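Local coordinates for protein putative histidinol-phosphate aminotransferase (Burkholderia pseudomallei, PDB 3P1T) that probably catalyses the pyridoxal-phosphate-dependent transamination of L-histidinol phosphate with 2-oxoglutarate, a step of L-histidine biosynthesis, at residues A[83-87]-A[219-225]; A[77-82]-A[103-107]. Residue numbers count along the deposited sequence, not the author numbering.

Interaction 1: residues A[83-87]-A[219-225]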
loop_
_atom_site.group_PDB
_atom_site.type_symbol
_atom_site.label_atom_id
_atom_site.label_comp_id
_atom_site.label_asym_id
_atom_site.label_seq_id
_atom_site.Cartn_x
_atom_site.Cartn_y
_atom_site.Cartn_z
ATOM N N ARG A 83 -4.640 1.120 11.624
ATOM C CA ARG A 83 -5.792 0.225 11.681
ATOM C C ARG A 83 -6.086 -0.191 13.138
ATOM O O ARG A 83 -7.257 -0.295 13.486
ATOM C CB ARG A 83 -5.597 -0.991 10.770
ATOM C CG ARG A 83 -5.410 -0.547 9.325
ATOM C CD ARG A 83 -6.294 -1.256 8.330
ATOM N NE ARG A 83 -6.082 -0.747 6.975
ATOM C CZ ARG A 83 -6.765 0.261 6.441
ATOM N NH1 ARG A 83 -7.712 0.876 7.138
ATOM N NH2 ARG A 83 -6.518 0.655 5.207
ATOM N N ILE A 84 -5.055 -0.323 14.007
ATOM C CA ILE A 84 -5.260 -0.657 15.414
ATOM C C ILE A 84 -5.895 0.543 16.121
ATOM O O ILE A 84 -6.905 0.374 16.814
ATOM C CB ILE A 84 -3.953 -1.123 16.136
ATOM C CG1 ILE A 84 -3.508 -2.497 15.620
ATOM C CG2 ILE A 84 -4.150 -1.185 17.668
ATOM C CD1 ILE A 84 -2.163 -2.973 16.178
ATOM N N SER A 85 -5.314 1.749 15.948
ATOM C CA SER A 85 -5.795 2.963 16.618
ATOM C C SER A 85 -7.244 3.297 16.185
ATOM O O SER A 85 -8.006 3.762 17.021
ATOM C CB SER A 85 -4.863 4.149 16.370
ATOM O OG SER A 85 -4.847 4.609 15.029
ATOM N N ALA A 86 -7.639 3.012 14.929
ATOM C CA ALA A 86 -9.012 3.239 14.446
ATOM C C ALA A 86 -10.047 2.368 15.221
ATOM O O ALA A 86 -11.222 2.735 15.289
ATOM C CB ALA A 86 -9.105 2.950 12.956
ATOM N N GLU A 87 -9.606 1.255 15.828
ATOM C CA GLU A 87 -10.479 0.360 16.590
ATOM C C GLU A 87 -10.518 0.729 18.074
ATOM O O GLU A 87 -11.423 0.273 18.770
ATOM C CB GLU A 87 -10.022 -1.117 16.437
ATOM C CG GLU A 87 -10.042 -1.649 15.007
ATOM C CD GLU A 87 -11.348 -1.505 14.250
ATOM O OE1 GLU A 87 -12.416 -1.884 14.790
ATOM O OE2 GLU A 87 -11.302 -0.994 13.108
ATOM N N ALA A 219 -12.147 -7.685 11.771
ATOM C CA ALA A 219 -12.742 -6.349 11.647
ATOM C C ALA A 219 -11.778 -5.361 10.959
ATOM O O ALA A 219 -12.241 -4.497 10.204
ATOM C CB ALA A 219 -13.138 -5.821 13.014
HETATM N N MSE A 220 -10.450 -5.482 11.215
HETATM C CA MSE A 220 -9.469 -4.600 10.588
HETATM C C MSE A 220 -9.265 -5.007 9.114
HETATM O O MSE A 220 -9.164 -4.117 8.267
HETATM C CB MSE A 220 -8.128 -4.593 11.353
HETATM C CG MSE A 220 -8.174 -3.876 12.690
HETATM SE SE MSE A 220 -6.448 -3.898 13.581
HETATM C CE MSE A 220 -6.239 -5.750 13.838
ATOM N N LYS A 221 -9.223 -6.337 8.806
ATOM C CA LYS A 221 -9.102 -6.871 7.433
ATOM C C LYS A 221 -10.195 -6.316 6.554
ATOM O O LYS A 221 -9.932 -5.943 5.414
ATOM C CB LYS A 221 -9.141 -8.408 7.408
ATOM C CG LYS A 221 -7.823 -9.053 7.802
ATOM C CD LYS A 221 -7.893 -10.549 7.712
ATOM C CE LYS A 221 -6.563 -11.158 8.063
ATOM N NZ LYS A 221 -6.578 -12.645 8.002
ATOM N N ARG A 222 -11.407 -6.206 7.116
ATOM C CA ARG A 222 -12.606 -5.636 6.487
ATOM C C ARG A 222 -12.388 -4.161 6.066
ATOM O O ARG A 222 -12.979 -3.701 5.088
ATOM C CB ARG A 222 -13.807 -5.726 7.460
ATOM C CG ARG A 222 -14.861 -6.748 7.073
ATOM C CD ARG A 222 -16.006 -6.832 8.074
ATOM N NE ARG A 222 -15.728 -7.767 9.169
ATOM C CZ ARG A 222 -15.871 -7.491 10.467
ATOM N NH1 ARG A 222 -16.280 -6.283 10.858
ATOM N NH2 ARG A 222 -15.594 -8.411 11.382
ATOM N N LYS A 223 -11.530 -3.436 6.793
ATOM C CA LYS A 223 -11.288 -2.019 6.505
ATOM C C LYS A 223 -10.095 -1.827 5.548
ATOM O O LYS A 223 -9.945 -0.733 4.995
ATOM C CB LYS A 223 -11.075 -1.216 7.811
ATOM C CG LYS A 223 -12.379 -1.098 8.597
ATOM C CD LYS A 223 -12.263 -0.366 9.885
ATOM C CE LYS A 223 -13.602 -0.319 10.569
ATOM N NZ LYS A 223 -13.571 0.560 11.762
ATOM N N GLN A 224 -9.313 -2.885 5.288
ATOM C CA GLN A 224 -8.160 -2.795 4.390
ATOM C C GLN A 224 -8.600 -2.553 2.954
ATOM O O GLN A 224 -9.743 -2.841 2.578
ATOM C CB GLN A 224 -7.283 -4.038 4.462
ATOM C CG GLN A 224 -6.519 -4.180 5.770
ATOM C CD GLN A 224 -5.514 -5.297 5.683
ATOM O OE1 GLN A 224 -5.861 -6.492 5.676
ATOM N NE2 GLN A 224 -4.246 -4.923 5.550
ATOM N N TRP A 225 -7.700 -1.973 2.168
ATOM C CA TRP A 225 -7.986 -1.636 0.794
ATOM C C TRP A 225 -7.937 -2.860 -0.070
ATOM O O TRP A 225 -7.214 -3.808 0.242
ATOM C CB TRP A 225 -6.991 -0.593 0.294
ATOM C CG TRP A 225 -6.977 0.688 1.078
ATOM C CD1 TRP A 225 -8.053 1.329 1.617
ATOM C CD2 TRP A 225 -5.849 1.564 1.268
ATOM N NE1 TRP A 225 -7.655 2.503 2.209
ATOM C CE2 TRP A 225 -6.310 2.682 1.992
ATOM C CE3 TRP A 225 -4.473 1.480 0.949
ATOM C CZ2 TRP A 225 -5.456 3.718 2.388
ATOM C CZ3 TRP A 225 -3.629 2.518 1.318
ATOM C CH2 TRP A 225 -4.115 3.611 2.041
HETATM O O HOH W 1 -5.150 -1.150 3.457
#
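A long arginine can carry a helix contact well past the point where the backbones part, and the packing of 83-87 against 219-225 illustrates this. The two backbones are nearest at Arg83 and Met220, whose CA atoms lie 6.2 Å apart. From there Arg83, which has the largest covered area of the contact, runs along the Lys221-Gln224 turn: its NE comes within 3.7 Å of Gln224 CG, and its NH2 lies over one face of the Trp225 indole, at most a weak, long cation-pi contact (Arg83 CZ to the centroid of the five-membered ring 5.0 Å). Trp225 NE1 itself hydrogen-bonds to Asp82 of the second subunit. The guanidinium has Lys223 O and Gln224 CA over one face, yet its main charge partner is Glu79, one helical turn earlier. A water accepts from Arg83 NH2 at 2.9 Å and from Trp225 N at 3.0 Å.

Met220, present as selenomethionine, fills the buried side. Its extended chi2 carries SE to 3.8 Å from Ile84 CG1 and 3.7 Å from Arg83 O, while its CG lies 3.7 Å from Glu87 CG. Met220 and Ile84 both also rest on Leu210 of strand 208-211. On the more open side, Glu87 folds back with chi1 and chi2 both m, and its OE2 accepts a hydrogen bond from Lys223 NZ at 3.1 Å within a salt bridge; the lysine, extended from chi2 onward, spans the gap. Two helices thus pack together beside one edge of the mixed seven-stranded sheet, an element of the large domain of fold-type I aminotransferases, where it borders the dimer interface.

Interaction 2: residues A[77-82]-A[103-107]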
loop_
_atom_site.group_PDB
_atom_site.type_symbol
_atom_site.label_atom_id
_atom_site.label_comp_id
_atom_site.label_asym_id
_atom_site.label_seq_id
_atom_site.Cartn_x
_atom_site.Cartn_y
_atom_site.Cartn_z
ATOM N N ILE A 77 4.635 -0.653 9.684
ATOM C CA ILE A 77 4.195 -0.264 11.017
ATOM C C ILE A 77 3.183 0.914 10.915
ATOM O O ILE A 77 2.293 0.977 11.769
ATOM C CB ILE A 77 5.418 0.041 11.952
ATOM C CG1 ILE A 77 5.023 0.231 13.445
ATOM C CG2 ILE A 77 6.295 1.162 11.441
ATOM C CD1 ILE A 77 4.187 -0.873 14.102
ATOM N N ASP A 78 3.243 1.769 9.856
ATOM C CA ASP A 78 2.272 2.881 9.705
ATOM C C ASP A 78 0.854 2.339 9.532
ATOM O O ASP A 78 -0.025 2.779 10.272
ATOM C CB ASP A 78 2.612 3.836 8.539
ATOM C CG ASP A 78 3.795 4.773 8.732
ATOM O OD1 ASP A 78 4.641 4.502 9.623
ATOM O OD2 ASP A 78 3.928 5.728 7.936
ATOM N N GLU A 79 0.623 1.373 8.594
ATOM C CA GLU A 79 -0.720 0.793 8.428
ATOM C C GLU A 79 -1.160 0.090 9.703
ATOM O O GLU A 79 -2.307 0.226 10.114
ATOM C CB GLU A 79 -0.803 -0.188 7.249
ATOM C CG GLU A 79 -2.169 -0.867 7.188
ATOM C CD GLU A 79 -2.539 -1.697 5.980
ATOM O OE1 GLU A 79 -1.650 -2.010 5.157
ATOM O OE2 GLU A 79 -3.738 -2.029 5.858
ATOM N N CYS A 80 -0.246 -0.667 10.306
ATOM C CA CYS A 80 -0.458 -1.407 11.535
ATOM C C CYS A 80 -1.004 -0.474 12.644
ATOM O O CYS A 80 -2.059 -0.761 13.223
ATOM C CB CYS A 80 0.851 -2.067 11.957
ATOM S SG CYS A 80 0.769 -2.919 13.554
ATOM N N PHE A 81 -0.296 0.655 12.906
ATOM C CA PHE A 81 -0.658 1.613 13.944
ATOM C C PHE A 81 -2.012 2.246 13.641
ATOM O O PHE A 81 -2.818 2.401 14.555
ATOM C CB PHE A 81 0.425 2.708 14.105
ATOM C CG PHE A 81 0.233 3.561 15.338
ATOM C CD1 PHE A 81 -0.633 4.657 15.321
ATOM C CD2 PHE A 81 0.883 3.246 16.529
ATOM C CE1 PHE A 81 -0.871 5.391 16.474
ATOM C CE2 PHE A 81 0.656 3.991 17.673
ATOM C CZ PHE A 81 -0.227 5.053 17.640
ATOM N N ASP A 82 -2.257 2.619 12.381
ATOM C CA ASP A 82 -3.506 3.271 11.956
ATOM C C ASP A 82 -4.713 2.368 12.113
ATOM O O ASP A 82 -5.710 2.803 12.689
ATOM C CB ASP A 82 -3.442 3.745 10.493
ATOM C CG ASP A 82 -2.673 5.031 10.245
ATOM O OD1 ASP A 82 -2.060 5.550 11.195
ATOM O OD2 ASP A 82 -2.740 5.552 9.116
ATOM N N TYR A 103 5.435 6.354 15.738
ATOM C CA TYR A 103 4.167 6.368 16.478
ATOM C C TYR A 103 3.728 7.810 16.677
ATOM O O TYR A 103 2.572 8.122 16.400
ATOM C CB TYR A 103 4.266 5.615 17.817
ATOM C CG TYR A 103 5.009 4.295 17.742
ATOM C CD1 TYR A 103 4.665 3.327 16.801
ATOM C CD2 TYR A 103 6.007 3.986 18.657
ATOM C CE1 TYR A 103 5.360 2.126 16.714
ATOM C CE2 TYR A 103 6.671 2.763 18.615
ATOM C CZ TYR A 103 6.354 1.847 17.632
ATOM O OH TYR A 103 7.041 0.674 17.580
ATOM N N ARG A 104 4.675 8.713 17.027
ATOM C CA ARG A 104 4.392 10.152 17.144
ATOM C C ARG A 104 3.793 10.741 15.852
ATOM O O ARG A 104 2.871 11.549 15.927
ATOM C CB ARG A 104 5.655 10.937 17.483
ATOM C CG ARG A 104 5.832 11.241 18.943
ATOM C CD ARG A 104 7.000 12.178 19.121
ATOM N NE ARG A 104 7.116 12.611 20.516
ATOM C CZ ARG A 104 7.829 13.657 20.916
ATOM N NH1 ARG A 104 8.463 14.413 20.035
ATOM N NH2 ARG A 104 7.888 13.972 22.198
ATOM N N ALA A 105 4.336 10.343 14.682
ATOM C CA ALA A 105 3.928 10.803 13.352
ATOM C C ALA A 105 2.495 10.421 13.050
ATOM O O ALA A 105 1.753 11.260 12.554
ATOM C CB ALA A 105 4.845 10.229 12.296
ATOM N N ARG A 106 2.095 9.187 13.385
ATOM C CA ARG A 106 0.728 8.666 13.171
ATOM C C ARG A 106 -0.268 9.278 14.171
ATOM O O ARG A 106 -1.441 9.475 13.825
ATOM C CB ARG A 106 0.727 7.132 13.278
ATOM C CG ARG A 106 1.518 6.453 12.160
ATOM C CD ARG A 106 0.723 6.481 10.866
ATOM N NE ARG A 106 1.140 7.536 9.951
ATOM C CZ ARG A 106 0.409 7.993 8.940
ATOM N NH1 ARG A 106 -0.830 7.556 8.755
ATOM N NH2 ARG A 106 0.889 8.935 8.144
ATOM N N ILE A 107 0.198 9.605 15.398
ATOM C CA ILE A 107 -0.626 10.250 16.424
ATOM C C ILE A 107 -0.881 11.727 15.964
ATOM O O ILE A 107 -1.962 12.267 16.195
ATOM C CB ILE A 107 0.038 10.111 17.831
ATOM C CG1 ILE A 107 -0.223 8.677 18.381
ATOM C CG2 ILE A 107 -0.498 11.160 18.826
ATOM C CD1 ILE A 107 0.754 8.165 19.429
HETATM O O HOH W 2 -3.382 7.879 12.183
#
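The interface of 77-82 and 103-107 can be read from its rotamers, the helix axes approaching to 10.1 Å and crossing at -51°. Ile77 and Phe81, one turn apart, both adopt chi1 t. Phe81 places CD1 3.5 Å from Arg106 CB and CZ 3.7 Å from Ile107 CG1, and one face of its ring covers Tyr103 CA. The Phe81 and Tyr103 rings, inclined by only 25°, are slid apart with centroids 5.9 Å from each other and barely overlap; Ile77 CG1 meets the tyrosine edge, 3.8 Å from Tyr103 CE1. Tyr103 OH hydrogen-bonds to Asp170. Both helices pack on the seven-stranded sheet of the aminotransferase large domain, and helix 102-107 is the crossover between its neighbouring parallel strands 92-96 and 113-117. Arg106 bends with chi1 and chi2 both m, so that NH1 reaches Asp82 OD2 at 2.8 Å in a salt bridge and OD1 at 3.4 Å in a weak hydrogen bond. Asp78, also m, makes only a long charge pair with Arg106, OD2 to NE at 3.9 Å; its OD2 hydrogen-bonds to the backbone N of Phe226 of the second subunit. One water donates to Asp82 OD1 (2.9 Å) and Arg106 O (3.0 Å).

Helix 76-87 serves both contacts, offering its C-terminal end to 219-225 in interaction 1 and its earlier turns to 103-107 in interaction 2. The latter is the more buried and lies nearer the centre of the chain, with aromatic and aliphatic side chains beneath an acid-arginine network; the former is partly buried and relies on long side chains, a partly exposed salt bridge and a water. They meet where Gln224 NE2, which also hydrogen-bonds to Leu73 O, lies 3.0 Å from Glu79 OE2, a probable hydrogen bond. Across the dimer they also interlock: Lys223 O and Trp225 NE1 of one subunit hydrogen-bond to Arg106 and Asp82 of the second subunit.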